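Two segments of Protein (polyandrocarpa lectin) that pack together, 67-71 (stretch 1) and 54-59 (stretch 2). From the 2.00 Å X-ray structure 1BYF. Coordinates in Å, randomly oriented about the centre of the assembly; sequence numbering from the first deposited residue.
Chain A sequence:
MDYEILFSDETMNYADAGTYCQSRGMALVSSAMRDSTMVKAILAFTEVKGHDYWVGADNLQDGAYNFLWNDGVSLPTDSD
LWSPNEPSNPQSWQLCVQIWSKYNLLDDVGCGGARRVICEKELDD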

# COMPACT_ATOMS: atom_id res chain seq x y z
N PHE A 67 15.90 -17.65 -10.44
CA PHE A 67 15.19 -16.40 -10.18
C PHE A 67 15.96 -15.47 -9.26
O PHE A 67 16.44 -15.89 -8.21
CB PHE A 67 13.80 -16.72 -9.60
CG PHE A 67 12.90 -17.25 -10.70
CD1 PHE A 67 12.29 -16.37 -11.58
CD2 PHE A 67 12.70 -18.61 -10.86
CE1 PHE A 67 11.48 -16.84 -12.59
CE2 PHE A 67 11.89 -19.08 -11.87
CZ PHE A 67 11.28 -18.20 -12.74
N LEU A 68 16.03 -14.19 -9.64
CA LEU A 68 16.68 -13.21 -8.79
C LEU A 68 15.80 -11.99 -8.53
O LEU A 68 15.20 -11.43 -9.44
CB LEU A 68 17.99 -12.71 -9.39
CG LEU A 68 19.14 -13.68 -9.63
CD1 LEU A 68 20.28 -12.92 -10.31
CD2 LEU A 68 19.62 -14.33 -8.35
N TRP A 69 15.77 -11.57 -7.28
CA TRP A 69 15.08 -10.34 -6.88
C TRP A 69 15.91 -9.21 -7.49
O TRP A 69 17.11 -9.46 -7.71
CB TRP A 69 15.00 -10.25 -5.37
CG TRP A 69 14.08 -11.20 -4.68
CD1 TRP A 69 14.40 -12.28 -3.91
CD2 TRP A 69 12.64 -11.15 -4.69
NE1 TRP A 69 13.27 -12.91 -3.45
CE2 TRP A 69 12.17 -12.23 -3.92
CE3 TRP A 69 11.71 -10.30 -5.29
CZ2 TRP A 69 10.81 -12.48 -3.72
CZ3 TRP A 69 10.36 -10.54 -5.10
CH2 TRP A 69 9.93 -11.62 -4.32
N ASN A 70 15.36 -8.05 -7.82
CA ASN A 70 16.11 -6.99 -8.45
C ASN A 70 17.31 -6.50 -7.62
O ASN A 70 18.12 -5.76 -8.18
CB ASN A 70 15.31 -5.71 -8.69
CG ASN A 70 13.90 -5.88 -9.16
OD1 ASN A 70 13.65 -6.69 -10.06
ND2 ASN A 70 13.00 -5.11 -8.55
N ASP A 71 17.35 -6.80 -6.33
CA ASP A 71 18.47 -6.34 -5.51
C ASP A 71 19.57 -7.40 -5.45
O ASP A 71 20.45 -7.39 -4.59
CB ASP A 71 18.02 -5.93 -4.12
CG ASP A 71 17.30 -7.02 -3.35
OD1 ASP A 71 16.92 -8.05 -3.95
OD2 ASP A 71 17.10 -6.83 -2.13
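Stretch 2 (54-59) WVGADN

The most unusual feature of this contact is the corner at Gly56, where stretch 2 turns directly against Asn70. With phi/psi of -83/61, Gly56 leaves the extended region, and its carbonyl accepts a hydrogen bond from Asn70, just past the strand of stretch 1: Asn70 N to Gly56 O is 2.8 Å, with an N-H...O angle of 141°. An ideally placed CB on Gly56 would lie 2.1 Å from Asn70 ND2, a clash, so the close approach depends on the absent side chain. Gly56 O also lies 2.9 Å from Asn70 OD1, but both atoms are acceptors and no hydrogen bond joins them.

Beyond the corner, stretch 2 runs antiparallel to stretch 1. The end-to-end directions, CA 67 to 70 against CA 55 to 59, differ by 125°; the second vector spans the corner at Gly56. Register is fixed by Leu68 and Asp58, a hydrogen-bonded pair with their CA atoms 5.6 Å apart: Leu68 N to Asp58 O is 2.8 Å at a nearly linear 173°, and Asp58 N to Leu68 O is 3.1 Å at 156°. The neighbouring non-hydrogen-bonded pair, Trp69 and Ala57, brings its CA atoms to 4.1 Å. Here CA-H...O contacts supplement the ladder, with Ala57 CA to Leu68 O and Trp69 CA to Gly56 O both at 3.2 Å.

Side chains of Trp69 and Ala57 share one face of the sheet. Ala57 CB lies 3.6 Å from Trp69 CE3 and 4.1 Å from the centroid of the Trp69 six-membered ring, 29° off its normal, an off-centre CH-pi contact, while Val55 CG2 meets Trp69 CZ3 at 4.0 Å. Leu68 and Asp58 occupy the other face, where the O atom of water 1 lies 2.7 Å from Leu68 O and 2.9 Å from Asp58 OD2, placed to donate to either. At the far end, Asn59 CB sits over one face of the Phe67 ring, 4.1 Å from Phe67 CE1.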

# COMPACT_ATOMS: atom_id res chain seq x y z
N TRP A 54 2.88 -7.10 -10.55
CA TRP A 54 4.28 -7.43 -10.81
C TRP A 54 5.05 -7.32 -9.49
O TRP A 54 4.68 -6.52 -8.62
CB TRP A 54 4.92 -6.46 -11.78
CG TRP A 54 4.54 -6.64 -13.22
CD1 TRP A 54 3.93 -5.75 -14.04
CD2 TRP A 54 4.79 -7.82 -14.00
NE1 TRP A 54 3.78 -6.30 -15.29
CE2 TRP A 54 4.29 -7.57 -15.29
CE3 TRP A 54 5.37 -9.06 -13.73
CZ2 TRP A 54 4.36 -8.52 -16.32
CZ3 TRP A 54 5.44 -10.01 -14.75
CH2 TRP A 54 4.94 -9.72 -16.03
N VAL A 55 6.10 -8.11 -9.35
CA VAL A 55 7.02 -8.02 -8.23
C VAL A 55 8.42 -7.97 -8.87
O VAL A 55 8.57 -8.28 -10.06
CB VAL A 55 6.96 -9.10 -7.15
CG1 VAL A 55 5.58 -9.14 -6.49
CG2 VAL A 55 7.32 -10.49 -7.68
N GLY A 56 9.42 -7.54 -8.12
CA GLY A 56 10.75 -7.37 -8.64
C GLY A 56 11.62 -8.61 -8.70
O GLY A 56 12.68 -8.62 -8.07
N ALA A 57 11.21 -9.62 -9.46
CA ALA A 57 12.02 -10.83 -9.59
C ALA A 57 11.90 -11.35 -11.02
O ALA A 57 10.86 -11.19 -11.66
CB ALA A 57 11.65 -11.88 -8.56
N ASP A 58 12.99 -11.94 -11.52
CA ASP A 58 13.00 -12.47 -12.88
C ASP A 58 14.19 -13.40 -13.10
O ASP A 58 15.03 -13.52 -12.20
CB ASP A 58 13.02 -11.30 -13.87
CG ASP A 58 14.28 -10.45 -13.74
OD1 ASP A 58 15.37 -10.96 -14.07
OD2 ASP A 58 14.20 -9.29 -13.30
N ASN A 59 14.25 -14.07 -14.25
CA ASN A 59 15.35 -14.98 -14.54
C ASN A 59 16.28 -14.42 -15.61
O ASN A 59 17.04 -15.18 -16.23
CB ASN A 59 14.78 -16.32 -15.02
CG ASN A 59 14.27 -16.30 -16.44
OD1 ASN A 59 14.12 -15.26 -17.09
ND2 ASN A 59 14.01 -17.49 -16.99
O HOH W 1 15.81 -9.31 -10.94